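Local structure of adenosine kinase, putative (Trypanosoma brucei, 3OTX) at residues Met204-Leu215 with Ala228-Lys236. The protein probably catalyses the ATP-dependent phosphorylation of adenosine to AMP in purine salvage, with magnesium as cofactor. The protein carries 1 engineered substitution. Residues are numbered along the deposited sequence; the frame is centred on the assembly and turned at random. Where two conformers were deposited one is given.
Sequences MQFFSAQLGEVL and AKEFANMMK
The F231 ring meets L215 at its edge: L215 CD1 lies near the ring plane, 3.9 Å from F231 CE1. One face of the ring carries the methyl of M234, three residues further along helix 225-235, with CE 3.6 Å above the plane and displaced from the ring centre toward its edge. L211 CD2 and M204 CG approach the ring obliquely, L211 CD2 at 4.1 Å from F231 CE1. F231 has CG anti to its backbone N, which carries the ring toward helix 208-214.

M234 fills the middle of the contact. Its SD lies 3.7 Å from S208 CB and also touches L211 CD2. The chain is extended to SD and then bends (chi3 72°), which turns CE onto the phenyl ring. M204 crosses M234 at about a right angle, with its CG 3.9 Å from M234 SD. M204 CB also packs on E230 CG.

Q205, on the exposed side of the contact, crosses E230 at about a right angle. Q205 NE2 is 3.2 Å from E230 OE1, and the amide and carboxylate planes are steeply inclined (69°).

Beyond the two segments, L198 touches both M204 and F231, while I196 of strand 193-197 lies against L211 and L215. The axes of segments 208-214 and 228-235 come no closer than 12.3 Å and cross at -94°; side chains span that gap. M204 lies about 7 Å, side chain to side chain, from the ADP-binding N224. Helices 201-206 and 208-214 form the beta-alpha-beta crossover from strand 193-197 to parallel strand 220-224. Helix 225-235 follows that strand, so the contact packs successive connections of the ribokinase-like (PfkB) α/β fold.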
loop_
_atom_site.group_PDB
_atom_site.type_symbol
_atom_site.label_atom_id
_atom_site.label_comp_id
_atom_site.label_asym_id
_atom_site.label_seq_id
_atom_site.Cartn_x
_atom_site.Cartn_y
_atom_site.Cartn_z
ATOM N N MET A 204 4.947 2.092 -12.836
ATOM C CA MET A 204 4.522 2.160 -14.234
ATOM C C MET A 204 5.675 2.480 -15.193
ATOM O O MET A 204 5.690 2.009 -16.330
ATOM C CB MET A 204 3.426 3.217 -14.399
ATOM C CG MET A 204 1.982 2.775 -14.048
ATOM S SD MET A 204 1.629 2.356 -12.344
ATOM C CE MET A 204 1.663 4.019 -11.604
ATOM N N GLN A 205 6.644 3.269 -14.734
ATOM C CA GLN A 205 7.778 3.658 -15.574
ATOM C C GLN A 205 8.787 2.530 -15.789
ATOM O O GLN A 205 9.219 2.310 -16.925
ATOM C CB GLN A 205 8.471 4.897 -15.006
ATOM C CG GLN A 205 7.571 6.131 -14.985
ATOM C CD GLN A 205 8.016 7.207 -13.974
ATOM O OE1 GLN A 205 8.817 6.954 -13.062
ATOM N NE2 GLN A 205 7.484 8.415 -14.139
ATOM N N PHE A 206 9.098 1.776 -14.730
ATOM C CA PHE A 206 10.208 0.816 -14.743
ATOM C C PHE A 206 9.846 -0.652 -14.469
ATOM O O PHE A 206 10.693 -1.534 -14.653
ATOM C CB PHE A 206 11.273 1.264 -13.745
ATOM C CG PHE A 206 11.830 2.629 -14.042
ATOM C CD1 PHE A 206 12.671 2.829 -15.134
ATOM C CD2 PHE A 206 11.520 3.710 -13.228
ATOM C CE1 PHE A 206 13.193 4.097 -15.417
ATOM C CE2 PHE A 206 12.031 4.977 -13.496
ATOM C CZ PHE A 206 12.878 5.171 -14.598
ATOM N N PHE A 207 8.619 -0.897 -13.984
ATOM C CA PHE A 207 8.130 -2.259 -13.700
ATOM C C PHE A 207 6.828 -2.546 -14.447
ATOM O O PHE A 207 5.959 -3.250 -13.948
ATOM C CB PHE A 207 8.001 -2.459 -12.183
ATOM C CG PHE A 207 9.300 -2.269 -11.468
ATOM C CD1 PHE A 207 9.703 -0.982 -11.073
ATOM C CD2 PHE A 207 10.180 -3.324 -11.298
ATOM C CE1 PHE A 207 10.945 -0.788 -10.429
ATOM C CE2 PHE A 207 11.426 -3.149 -10.673
ATOM C CZ PHE A 207 11.805 -1.875 -10.234
ATOM N N SER A 208 6.717 -2.003 -15.657
ATOM C CA SER A 208 5.501 -2.146 -16.435
ATOM C C SER A 208 5.313 -3.596 -16.910
ATOM O O SER A 208 4.184 -4.040 -16.999
ATOM C CB SER A 208 5.451 -1.159 -17.600
ATOM O OG SER A 208 6.463 -1.429 -18.552
ATOM N N ALA A 209 6.402 -4.327 -17.174
ATOM C CA ALA A 209 6.258 -5.727 -17.611
ATOM C C ALA A 209 5.645 -6.548 -16.488
ATOM O O ALA A 209 4.709 -7.346 -16.721
ATOM C CB ALA A 209 7.597 -6.327 -18.057
ATOM N N GLN A 210 6.165 -6.346 -15.281
ATOM C CA GLN A 210 5.654 -7.044 -14.091
ATOM C C GLN A 210 4.200 -6.667 -13.825
ATOM O O GLN A 210 3.347 -7.518 -13.554
ATOM C CB GLN A 210 6.498 -6.692 -12.867
ATOM C CG GLN A 210 7.923 -7.263 -12.963
ATOM C CD GLN A 210 8.926 -6.273 -13.535
ATOM O OE1 GLN A 210 8.607 -5.414 -14.361
ATOM N NE2 GLN A 210 10.153 -6.393 -13.084
ATOM N N LEU A 211 3.922 -5.364 -13.868
ATOM C CA LEU A 211 2.556 -4.902 -13.697
ATOM C C LEU A 211 1.639 -5.529 -14.750
ATOM O O LEU A 211 0.532 -5.986 -14.428
ATOM C CB LEU A 211 2.507 -3.359 -13.778
ATOM C CG LEU A 211 1.134 -2.708 -13.618
ATOM C CD1 LEU A 211 0.476 -3.055 -12.288
ATOM C CD2 LEU A 211 1.249 -1.153 -13.768
ATOM N N GLY A 212 2.103 -5.585 -15.988
ATOM C CA GLY A 212 1.304 -6.184 -17.064
ATOM C C GLY A 212 0.978 -7.656 -16.844
ATOM O O GLY A 212 -0.085 -8.120 -17.261
ATOM N N GLU A 213 1.894 -8.390 -16.223
ATOM C CA GLU A 213 1.662 -9.806 -15.927
ATOM C C GLU A 213 0.519 -9.984 -14.926
ATOM O O GLU A 213 -0.248 -10.953 -15.002
ATOM C CB GLU A 213 2.916 -10.475 -15.373
ATOM C CG GLU A 213 3.914 -10.888 -16.415
ATOM C CD GLU A 213 4.833 -11.972 -15.913
ATOM O OE1 GLU A 213 4.363 -13.117 -15.741
ATOM O OE2 GLU A 213 6.026 -11.683 -15.715
ATOM N N VAL A 214 0.422 -9.033 -13.995
ATOM C CA VAL A 214 -0.515 -9.150 -12.875
ATOM C C VAL A 214 -1.898 -8.555 -13.167
ATOM O O VAL A 214 -2.905 -9.047 -12.651
ATOM C CB VAL A 214 0.140 -8.551 -11.582
ATOM C CG1 VAL A 214 -0.844 -8.328 -10.438
ATOM C CG2 VAL A 214 1.323 -9.450 -11.126
ATOM N N LEU A 215 -1.976 -7.534 -14.013
ATOM C CA LEU A 215 -3.257 -6.835 -14.216
ATOM C C LEU A 215 -4.450 -7.714 -14.661
ATOM O O LEU A 215 -5.545 -7.538 -14.160
ATOM C CB LEU A 215 -3.098 -5.667 -15.186
ATOM C CG LEU A 215 -2.338 -4.489 -14.583
ATOM C CD1 LEU A 215 -1.962 -3.581 -15.770
ATOM C CD2 LEU A 215 -3.194 -3.781 -13.559
ATOM N N ALA A 228 -2.660 7.459 -11.554
ATOM C CA ALA A 228 -3.612 7.241 -12.642
ATOM C C ALA A 228 -3.116 7.894 -13.935
ATOM O O ALA A 228 -3.176 7.287 -15.024
ATOM C CB ALA A 228 -5.039 7.758 -12.266
ATOM N N LYS A 229 -2.612 9.127 -13.830
ATOM C CA LYS A 229 -2.046 9.777 -15.014
ATOM C C LYS A 229 -0.813 9.029 -15.539
ATOM O O LYS A 229 -0.614 8.964 -16.757
ATOM C CB LYS A 229 -1.711 11.240 -14.741
ATOM C CG LYS A 229 -2.929 12.055 -14.383
ATOM C CD LYS A 229 -2.536 13.492 -14.023
ATOM C CE LYS A 229 -3.766 14.330 -13.788
ATOM N NZ LYS A 229 -3.466 15.624 -13.170
ATOM N N GLU A 230 -0.007 8.481 -14.634
ATOM C CA GLU A 230 1.179 7.733 -15.060
ATOM C C GLU A 230 0.770 6.440 -15.761
ATOM O O GLU A 230 1.422 6.034 -16.725
ATOM C CB GLU A 230 2.128 7.463 -13.903
ATOM C CG GLU A 230 3.542 7.107 -14.341
ATOM C CD GLU A 230 4.259 8.285 -14.976
ATOM O OE1 GLU A 230 4.392 9.340 -14.305
ATOM O OE2 GLU A 230 4.682 8.147 -16.136
ATOM N N PHE A 231 -0.299 5.814 -15.266
ATOM C CA PHE A 231 -0.891 4.611 -15.873
ATOM C C PHE A 231 -1.391 4.915 -17.281
ATOM O O PHE A 231 -1.122 4.151 -18.217
ATOM C CB PHE A 231 -2.031 4.084 -14.989
ATOM C CG PHE A 231 -2.495 2.696 -15.360
ATOM C CD1 PHE A 231 -1.926 1.580 -14.766
ATOM C CD2 PHE A 231 -3.479 2.521 -16.340
ATOM C CE1 PHE A 231 -2.348 0.284 -15.109
ATOM C CE2 PHE A 231 -3.910 1.231 -16.687
ATOM C CZ PHE A 231 -3.344 0.118 -16.072
ATOM N N ALA A 232 -2.095 6.037 -17.444
ATOM C CA ALA A 232 -2.459 6.530 -18.780
ATOM C C ALA A 232 -1.243 6.680 -19.683
ATOM O O ALA A 232 -1.287 6.232 -20.830
ATOM C CB ALA A 232 -3.250 7.846 -18.698
ATOM N N ASN A 233 -0.153 7.270 -19.176
ATOM C CA ASN A 233 1.091 7.453 -19.947
ATOM C C ASN A 233 1.676 6.102 -20.388
ATOM O O ASN A 233 2.080 5.933 -21.549
ATOM C CB ASN A 233 2.141 8.234 -19.137
ATOM C CG ASN A 233 1.770 9.704 -18.919
ATOM O OD1 ASN A 233 0.833 10.226 -19.522
ATOM N ND2 ASN A 233 2.523 10.377 -18.051
ATOM N N MET A 234 1.720 5.154 -19.448
ATOM C CA MET A 234 2.193 3.793 -19.699
ATOM C C MET A 234 1.373 3.121 -20.802
ATOM O O MET A 234 1.920 2.468 -21.692
ATOM C CB MET A 234 2.099 2.972 -18.413
ATOM C CG MET A 234 2.617 1.562 -18.562
ATOM S SD MET A 234 2.245 0.541 -17.174
ATOM C CE MET A 234 0.471 0.298 -17.388
ATOM N N MET A 235 0.062 3.311 -20.742
ATOM C CA MET A 235 -0.856 2.726 -21.711
ATOM C C MET A 235 -0.877 3.445 -23.064
ATOM O O MET A 235 -1.459 2.943 -24.033
ATOM C CB MET A 235 -2.270 2.711 -21.128
ATOM C CG MET A 235 -2.504 1.748 -19.984
ATOM S SD MET A 235 -1.995 0.051 -20.387
ATOM C CE MET A 235 -3.177 -0.379 -21.682
ATOM N N LYS A 236 -0.243 4.615 -23.125
ATOM C CA LYS A 236 -0.260 5.528 -24.273
ATOM C C LYS A 236 -1.639 6.126 -24.540
ATOM O O LYS A 236 -1.937 6.568 -25.649
ATOM C CB LYS A 236 0.410 4.927 -25.527
ATOM C CG LYS A 236 1.848 4.492 -25.243
ATOM C CD LYS A 236 2.784 4.648 -26.424
ATOM C CE LYS A 236 4.230 4.527 -25.963
ATOM N NZ LYS A 236 5.177 4.555 -27.116
#